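Local structure of glutathione S-transferase family protein (Pseudomonas putida, 3LXZ) at residues Y69-Q72 against A78-P81; A144-V147 against Q151-L154; Q87-E92 against N140-P145. The protein probably conjugates reduced glutathione to a wide range of hydrophobic electrophiles, as a member of the glutathione S-transferase superfamily. All blocks are in the same frame, centred on the assembly; numbering follows the deposited sequence.

The three contacts lie along one side of the chain and follow the path from the thioredoxin-like domain into the helical one. Contact 1 comes first in sequence, joining helix 63-73 to the linker before helix 84-106. Contact 3 starts on that next helix and reaches 140-145, and contact 2 closes the same loop, sharing Ala144 and Pro145 with contact 3. Centres of contacts 2 and 3 are about 7 Å apart; that of contact 1 is about 13 Å from contact 2 and 14 Å from contact 3. Leu79 and Leu80 meet Leu154, so linker and loop are tied together at the domain boundary, while contacts 1 and 3 also touch the second subunit.

Contact 1: Y69-Q72 against A78-P81; sequences YIEQ and ALLP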
loop_
_atom_site.group_PDB
_atom_site.type_symbol
_atom_site.label_atom_id
_atom_site.label_comp_id
_atom_site.label_asym_id
_atom_site.label_seq_id
_atom_site.Cartn_x
_atom_site.Cartn_y
_atom_site.Cartn_z
ATOM N N TYR A 69 -2.643 -13.957 2.274
ATOM C CA TYR A 69 -2.098 -15.309 2.396
ATOM C C TYR A 69 -2.920 -16.134 3.369
ATOM O O TYR A 69 -3.265 -17.254 3.050
ATOM C CB TYR A 69 -0.646 -15.272 2.861
ATOM C CG TYR A 69 -0.020 -16.642 2.979
ATOM C CD1 TYR A 69 0.448 -17.326 1.868
ATOM C CD2 TYR A 69 0.113 -17.246 4.223
ATOM C CE1 TYR A 69 1.045 -18.599 1.997
ATOM C CE2 TYR A 69 0.694 -18.513 4.361
ATOM C CZ TYR A 69 1.158 -19.172 3.235
ATOM O OH TYR A 69 1.743 -20.408 3.376
ATOM N N ILE A 70 -3.262 -15.564 4.526
ATOM C CA ILE A 70 -4.085 -16.289 5.500
ATOM C C ILE A 70 -5.451 -16.698 4.932
ATOM O O ILE A 70 -5.871 -17.858 5.092
ATOM C CB ILE A 70 -4.194 -15.528 6.829
ATOM C CG1 ILE A 70 -2.854 -15.503 7.542
ATOM C CG2 ILE A 70 -5.195 -16.200 7.790
ATOM C CD1 ILE A 70 -2.826 -14.534 8.743
ATOM N N GLU A 71 -6.149 -15.768 4.271
ATOM C CA GLU A 71 -7.436 -16.082 3.629
ATOM C C GLU A 71 -7.390 -17.284 2.668
ATOM O O GLU A 71 -8.241 -18.175 2.703
ATOM C CB GLU A 71 -8.003 -14.868 2.888
ATOM C CG GLU A 71 -8.782 -13.890 3.741
ATOM C CD GLU A 71 -9.716 -14.567 4.762
ATOM O OE1 GLU A 71 -9.326 -14.545 5.936
ATOM O OE2 GLU A 71 -10.794 -15.133 4.395
ATOM N N GLN A 72 -6.370 -17.256 1.811
ATOM C CA GLN A 72 -6.127 -18.201 0.767
ATOM C C GLN A 72 -5.792 -19.595 1.291
ATOM O O GLN A 72 -6.243 -20.589 0.724
ATOM C CB GLN A 72 -4.914 -17.689 -0.002
ATOM C CG GLN A 72 -4.452 -18.581 -1.073
ATOM C CD GLN A 72 -4.834 -18.020 -2.369
ATOM O OE1 GLN A 72 -3.986 -17.463 -3.096
ATOM N NE2 GLN A 72 -6.147 -18.072 -2.665
ATOM N N ALA A 78 -14.606 -17.199 6.747
ATOM C CA ALA A 78 -14.176 -16.324 5.639
ATOM C C ALA A 78 -14.254 -14.835 6.042
ATOM O O ALA A 78 -15.216 -14.394 6.709
ATOM C CB ALA A 78 -15.011 -16.580 4.397
ATOM N N LEU A 79 -13.216 -14.087 5.676
ATOM C CA LEU A 79 -13.151 -12.631 5.941
ATOM C C LEU A 79 -13.185 -11.825 4.635
ATOM O O LEU A 79 -12.744 -10.647 4.574
ATOM C CB LEU A 79 -11.935 -12.253 6.802
ATOM C CG LEU A 79 -11.809 -12.926 8.183
ATOM C CD1 LEU A 79 -10.526 -12.482 8.890
ATOM C CD2 LEU A 79 -13.022 -12.618 9.017
ATOM N N LEU A 80 -13.730 -12.472 3.599
ATOM C CA LEU A 80 -13.951 -11.885 2.284
ATOM C C LEU A 80 -15.270 -12.379 1.753
ATOM O O LEU A 80 -15.659 -13.528 2.075
ATOM C CB LEU A 80 -12.880 -12.336 1.283
ATOM C CG LEU A 80 -11.501 -11.769 1.512
ATOM C CD1 LEU A 80 -10.543 -12.426 0.533
ATOM C CD2 LEU A 80 -11.591 -10.253 1.337
ATOM N N PRO A 81 -15.954 -11.549 0.936
ATOM C CA PRO A 81 -17.139 -12.023 0.195
ATOM C C PRO A 81 -16.773 -13.111 -0.849
ATOM O O PRO A 81 -15.581 -13.336 -1.109
ATOM C CB PRO A 81 -17.698 -10.759 -0.461
ATOM C CG PRO A 81 -16.581 -9.701 -0.395
ATOM C CD PRO A 81 -15.649 -10.115 0.699
#
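A helix-to-linker contact carried by one glutamate holds the end of helix 63-73 against 78-81, the connection by which the chain leaves the thioredoxin-like domain for helix 84-106. Glu71 meets three consecutive linker residues with different parts of its side chain. Its chain folds at the second torsion (chi2 -42°), which swings the carboxylate to the backbone of Leu79. There OE2 accepts a nearly straight hydrogen bond from Leu79 N, 2.9 Å long with an N-H...O angle of 171°, the donor arriving from above the carboxylate plane.

Glu71 OE1 forms a salt bridge with Lys24 and also lies 3.6 Å from Leu79 CB. The two side chains of Glu71 and Leu79 cross at about a right angle, and the buried leucine packs on Ala20 and Glu23 of helix 12-23 and on Leu152 and Leu154, where an aliphatic side chain fits. Farther back, the methylene of Glu71 does hydrophobic work: CG rests 3.9 Å from Leu80 CD1. Leu80 in turn packs on Val90 and Leu154 of the helical domain.

Glutamate suits this place because it combines an aliphatic stem with two acceptors. One oxygen satisfies a linker amide and the other meets a lysine, whose positive charge would probably favour the ionised carboxylate, so that both oxygens stay available as acceptors.

Contact 2: A144-V147 against Q151-L154; sequences APYV and QLTL
Tyr146 reaches Gln151 and Leu152 because its CG lies anti to its own carbonyl carbon (chi1 -55°) and its ring is turned roughly square to the CA-CB-CG plane (chi2 -86°), which lays one face on the backbone of 151-152. On the other side, Leu152 sets CG anti to its backbone N (chi1 176°), which brings CB and CD1 beside Tyr146 CE1, the two side chains crossing at a slant.

The Gln151-Leu152 peptide group lies nearly parallel to the ring and over one face, with Leu152 N 3.6 Å above the plane, over its centre. Gln151 C is 3.5 Å from Tyr146 CD2, and Gln151 O approaches Tyr146 CB, likewise at 3.5 Å. Beyond the peptide, Leu152 CB lies 4.0 Å from Tyr146 CE1, with Leu152 CD1 only slightly farther from the same ring carbon. A flat ring suits a flat peptide, whereas the branched leucine fills the space between Tyr146, Leu79 and Met192.

Other features shape the loop. A cis peptide precedes Pro145, and Ala144 N bonds to Tyr146 O at 3.1 Å. Asp156 joins the two segments, accepting from Val147 N with one oxygen and from Thr153 N with the other. Replacing Tyr146 by an alanine would probably leave the 151-152 peptide without its cover and open a gap beside Leu152 and Leu188.

Thr153, at the N-cap of helix 154-174, and Asp156 fit the N-capping box sequence known at this helix in glutathione S-transferases. The chemistry thus divides: dispersion between ring and peptide closes the loop at the surface, while the aspartate fixes the helix start by satisfying backbone N-H groups.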
loop_
_atom_site.group_PDB
_atom_site.type_symbol
_atom_site.label_atom_id
_atom_site.label_comp_id
_atom_site.label_asym_id
_atom_site.label_seq_id
_atom_site.Cartn_x
_atom_site.Cartn_y
_atom_site.Cartn_z
ATOM N N ALA A 144 -22.361 -0.969 6.551
ATOM C CA ALA A 144 -23.682 -1.570 6.545
ATOM C C ALA A 144 -23.808 -2.779 7.463
ATOM O O ALA A 144 -24.534 -3.692 7.138
ATOM C CB ALA A 144 -24.093 -1.952 5.087
ATOM N N PRO A 145 -23.204 -2.747 8.660
ATOM C CA PRO A 145 -22.482 -1.690 9.388
ATOM C C PRO A 145 -20.984 -1.660 9.100
ATOM O O PRO A 145 -20.311 -0.664 9.400
ATOM C CB PRO A 145 -22.693 -2.072 10.850
ATOM C CG PRO A 145 -22.782 -3.582 10.794
ATOM C CD PRO A 145 -23.537 -3.881 9.537
ATOM N N TYR A 146 -20.481 -2.758 8.548
ATOM C CA TYR A 146 -19.049 -2.922 8.299
ATOM C C TYR A 146 -18.560 -2.115 7.102
ATOM O O TYR A 146 -19.359 -1.630 6.282
ATOM C CB TYR A 146 -18.722 -4.414 8.121
ATOM C CG TYR A 146 -19.176 -5.247 9.275
ATOM C CD1 TYR A 146 -18.371 -5.395 10.391
ATOM C CD2 TYR A 146 -20.412 -5.904 9.253
ATOM C CE1 TYR A 146 -18.785 -6.165 11.477
ATOM C CE2 TYR A 146 -20.821 -6.685 10.339
ATOM C CZ TYR A 146 -20.002 -6.794 11.443
ATOM O OH TYR A 146 -20.374 -7.563 12.526
ATOM N N VAL A 147 -17.243 -1.971 7.005
ATOM C CA VAL A 147 -16.666 -1.102 5.999
ATOM C C VAL A 147 -17.195 -1.367 4.598
ATOM O O VAL A 147 -17.659 -0.429 3.917
ATOM C CB VAL A 147 -15.101 -1.075 6.000
ATOM C CG1 VAL A 147 -14.600 -0.178 4.870
ATOM C CG2 VAL A 147 -14.582 -0.537 7.317
ATOM N N GLN A 151 -21.024 -7.787 6.182
ATOM C CA GLN A 151 -20.231 -8.824 6.885
ATOM C C GLN A 151 -18.841 -8.321 7.255
ATOM O O GLN A 151 -18.267 -7.516 6.533
ATOM C CB GLN A 151 -20.052 -10.076 6.021
ATOM C CG GLN A 151 -21.344 -10.718 5.489
ATOM C CD GLN A 151 -21.783 -11.901 6.326
ATOM O OE1 GLN A 151 -22.445 -11.747 7.360
ATOM N NE2 GLN A 151 -21.408 -13.098 5.889
ATOM N N LEU A 152 -18.303 -8.830 8.363
ATOM C CA LEU A 152 -16.923 -8.545 8.768
ATOM C C LEU A 152 -15.961 -9.006 7.656
ATOM O O LEU A 152 -16.072 -10.137 7.161
ATOM C CB LEU A 152 -16.591 -9.265 10.089
ATOM C CG LEU A 152 -15.139 -9.125 10.556
ATOM C CD1 LEU A 152 -14.987 -7.735 11.030
ATOM C CD2 LEU A 152 -14.813 -10.074 11.713
ATOM N N THR A 153 -15.063 -8.118 7.240
ATOM C CA THR A 153 -14.025 -8.462 6.245
ATOM C C THR A 153 -12.678 -7.926 6.700
ATOM O O THR A 153 -12.608 -7.198 7.690
ATOM C CB THR A 153 -14.287 -7.865 4.851
ATOM O OG1 THR A 153 -14.177 -6.431 4.894
ATOM C CG2 THR A 153 -15.649 -8.241 4.331
ATOM N N LEU A 154 -11.608 -8.275 5.957
ATOM C CA LEU A 154 -10.289 -7.714 6.178
ATOM C C LEU A 154 -10.255 -6.199 6.315
ATOM O O LEU A 154 -9.480 -5.650 7.111
ATOM C CB LEU A 154 -9.337 -8.132 5.038
ATOM C CG LEU A 154 -9.272 -9.639 4.763
ATOM C CD1 LEU A 154 -8.342 -9.924 3.558
ATOM C CD2 LEU A 154 -8.830 -10.453 5.981
#

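Contact 3: Q87-E92 against N140-P145; sequences QAKVRE and NGRFAP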
loop_
_atom_site.group_PDB
_atom_site.type_symbol
_atom_site.label_atom_id
_atom_site.label_comp_id
_atom_site.label_asym_id
_atom_site.label_seq_id
_atom_site.Cartn_x
_atom_site.Cartn_y
_atom_site.Cartn_z
ATOM N N GLN A 87 -14.444 -8.992 -3.434
ATOM C CA GLN A 87 -13.096 -9.130 -2.842
ATOM C C GLN A 87 -12.180 -7.948 -3.167
ATOM O O GLN A 87 -11.487 -7.432 -2.287
ATOM C CB GLN A 87 -12.444 -10.448 -3.227
ATOM C CG GLN A 87 -13.296 -11.670 -2.852
ATOM C CD GLN A 87 -12.528 -12.962 -3.001
ATOM O OE1 GLN A 87 -11.438 -12.987 -3.581
ATOM N NE2 GLN A 87 -13.076 -14.041 -2.460
ATOM N N ALA A 88 -12.181 -7.517 -4.433
ATOM C CA ALA A 88 -11.359 -6.379 -4.823
ATOM C C ALA A 88 -11.838 -5.107 -4.144
ATOM O O ALA A 88 -11.010 -4.285 -3.735
ATOM C CB ALA A 88 -11.325 -6.218 -6.368
ATOM N N LYS A 89 -13.152 -4.969 -3.936
ATOM C CA LYS A 89 -13.683 -3.801 -3.224
ATOM C C LYS A 89 -13.237 -3.779 -1.760
ATOM O O LYS A 89 -12.882 -2.718 -1.251
ATOM C CB LYS A 89 -15.219 -3.722 -3.323
ATOM C CG LYS A 89 -15.708 -3.219 -4.673
ATOM C CD LYS A 89 -15.230 -1.770 -4.975
ATOM C CE LYS A 89 -15.797 -0.770 -4.013
ATOM N NZ LYS A 89 -15.694 0.628 -4.571
ATOM N N VAL A 90 -13.197 -4.941 -1.112
ATOM C CA VAL A 90 -12.620 -5.026 0.259
ATOM C C VAL A 90 -11.173 -4.572 0.225
ATOM O O VAL A 90 -10.729 -3.754 1.060
ATOM C CB VAL A 90 -12.659 -6.436 0.806
ATOM C CG1 VAL A 90 -11.800 -6.560 2.098
ATOM C CG2 VAL A 90 -14.106 -6.818 1.110
ATOM N N ARG A 91 -10.422 -5.110 -0.735
ATOM C CA ARG A 91 -8.998 -4.760 -0.840
ATOM C C ARG A 91 -8.733 -3.301 -1.176
ATOM O O ARG A 91 -7.768 -2.714 -0.664
ATOM C CB ARG A 91 -8.288 -5.693 -1.801
ATOM C CG ARG A 91 -8.194 -7.105 -1.208
ATOM C CD ARG A 91 -7.771 -8.147 -2.214
ATOM N NE ARG A 91 -7.535 -9.415 -1.553
ATOM C CZ ARG A 91 -8.065 -10.585 -1.921
ATOM N NH1 ARG A 91 -8.864 -10.676 -2.968
ATOM N NH2 ARG A 91 -7.784 -11.672 -1.222
ATOM N N GLU A 92 -9.562 -2.726 -2.049
ATOM C CA GLU A 92 -9.538 -1.261 -2.309
ATOM C C GLU A 92 -9.756 -0.441 -1.021
ATOM O O GLU A 92 -8.975 0.463 -0.686
ATOM C CB GLU A 92 -10.546 -0.880 -3.392
ATOM C CG GLU A 92 -10.532 0.589 -3.788
ATOM C CD GLU A 92 -11.800 0.990 -4.533
ATOM O OE1 GLU A 92 -12.917 0.566 -4.119
ATOM O OE2 GLU A 92 -11.685 1.741 -5.539
ATOM N N ASN A 140 -16.534 6.058 -0.123
ATOM C CA ASN A 140 -16.378 4.716 -0.700
ATOM C C ASN A 140 -16.866 3.584 0.176
ATOM O O ASN A 140 -17.234 2.523 -0.339
ATOM C CB ASN A 140 -14.908 4.491 -1.116
ATOM C CG ASN A 140 -14.749 3.380 -2.124
ATOM O OD1 ASN A 140 -15.551 3.240 -3.028
ATOM N ND2 ASN A 140 -13.703 2.602 -1.990
ATOM N N GLY A 141 -16.885 3.806 1.494
ATOM C CA GLY A 141 -17.287 2.778 2.467
ATOM C C GLY A 141 -18.784 2.571 2.456
ATOM O O GLY A 141 -19.538 3.502 2.198
ATOM N N ARG A 142 -19.230 1.342 2.681
ATOM C CA ARG A 142 -20.664 1.066 2.743
ATOM C C ARG A 142 -21.210 1.241 4.161
ATOM O O ARG A 142 -22.284 1.815 4.351
ATOM C CB ARG A 142 -20.963 -0.348 2.248
ATOM C CG ARG A 142 -21.039 -0.518 0.723
ATOM C CD ARG A 142 -19.760 -0.113 0.006
ATOM N NE ARG A 142 -19.716 -0.690 -1.340
ATOM C CZ ARG A 142 -19.132 -0.154 -2.408
ATOM N NH1 ARG A 142 -18.489 1.030 -2.357
ATOM N NH2 ARG A 142 -19.204 -0.830 -3.549
ATOM N N PHE A 143 -20.456 0.768 5.144
ATOM C CA PHE A 143 -20.829 0.876 6.560
ATOM C C PHE A 143 -22.214 0.313 6.814
ATOM O O PHE A 143 -23.132 1.020 7.245
ATOM C CB PHE A 143 -20.715 2.315 7.033
ATOM C CG PHE A 143 -19.321 2.793 7.111
ATOM C CD1 PHE A 143 -18.525 2.424 8.176
ATOM C CD2 PHE A 143 -18.775 3.582 6.080
ATOM C CE1 PHE A 143 -17.204 2.862 8.251
ATOM C CE2 PHE A 143 -17.486 4.031 6.135
ATOM C CZ PHE A 143 -16.678 3.668 7.225
ATOM N N ALA A 144 -22.361 -0.969 6.551
ATOM C CA ALA A 144 -23.682 -1.570 6.545
ATOM C C ALA A 144 -23.808 -2.779 7.463
ATOM O O ALA A 144 -24.534 -3.692 7.138
ATOM C CB ALA A 144 -24.093 -1.952 5.087
ATOM N N PRO A 145 -23.204 -2.747 8.660
ATOM C CA PRO A 145 -22.482 -1.690 9.388
ATOM C C PRO A 145 -20.984 -1.660 9.100
ATOM O O PRO A 145 -20.311 -0.664 9.400
ATOM C CB PRO A 145 -22.693 -2.072 10.850
ATOM C CG PRO A 145 -22.782 -3.582 10.794
ATOM C CD PRO A 145 -23.537 -3.881 9.537
#
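Lys89, Glu92 and Asn140 form a closed ring of three polar bonds. Lys89 NZ makes a salt bridge to Glu92 OE1, one helical turn on, at 2.8 Å and on the syn lone pair. The same ammonium donates to Asn140 OD1 at 3.0 Å, in the carbonyl plane and on a lone pair. Asn140 ND2 completes the ring with a nearly straight bond to Glu92 OE1, also 3.0 Å, which comes down on the carboxylate from above because the amide and carboxylate planes stand 84° apart. Asparagine suits the place by offering an acceptor to the lysine and a donor to the glutamate; ND2 also bonds Glu96, and Glu92 OE2 takes a bond from Ser61 of the second subunit.

Bends at chi2 and chi3 curl Lys89 back to this site and leave its CE 3.4 Å from Arg142 NH2, the two chains crossing at about a right angle. The neighbouring positive charges are probably eased by Glu92 and by Asn140 O, which accepts from Arg142 NH1 at 2.8 Å. Gly141 lets the chain leave helix 120-140 where a beta carbon would run into the Phe143 ring.

Outward, Lys89 packs on Leu60 and Asn140 on Pro46 of the second subunit. A buried polar network thus joins two helices of the all-helical C-terminal domain beside the glutathione S-transferase dimer interface, where that domain meets the partner's thioredoxin-like one.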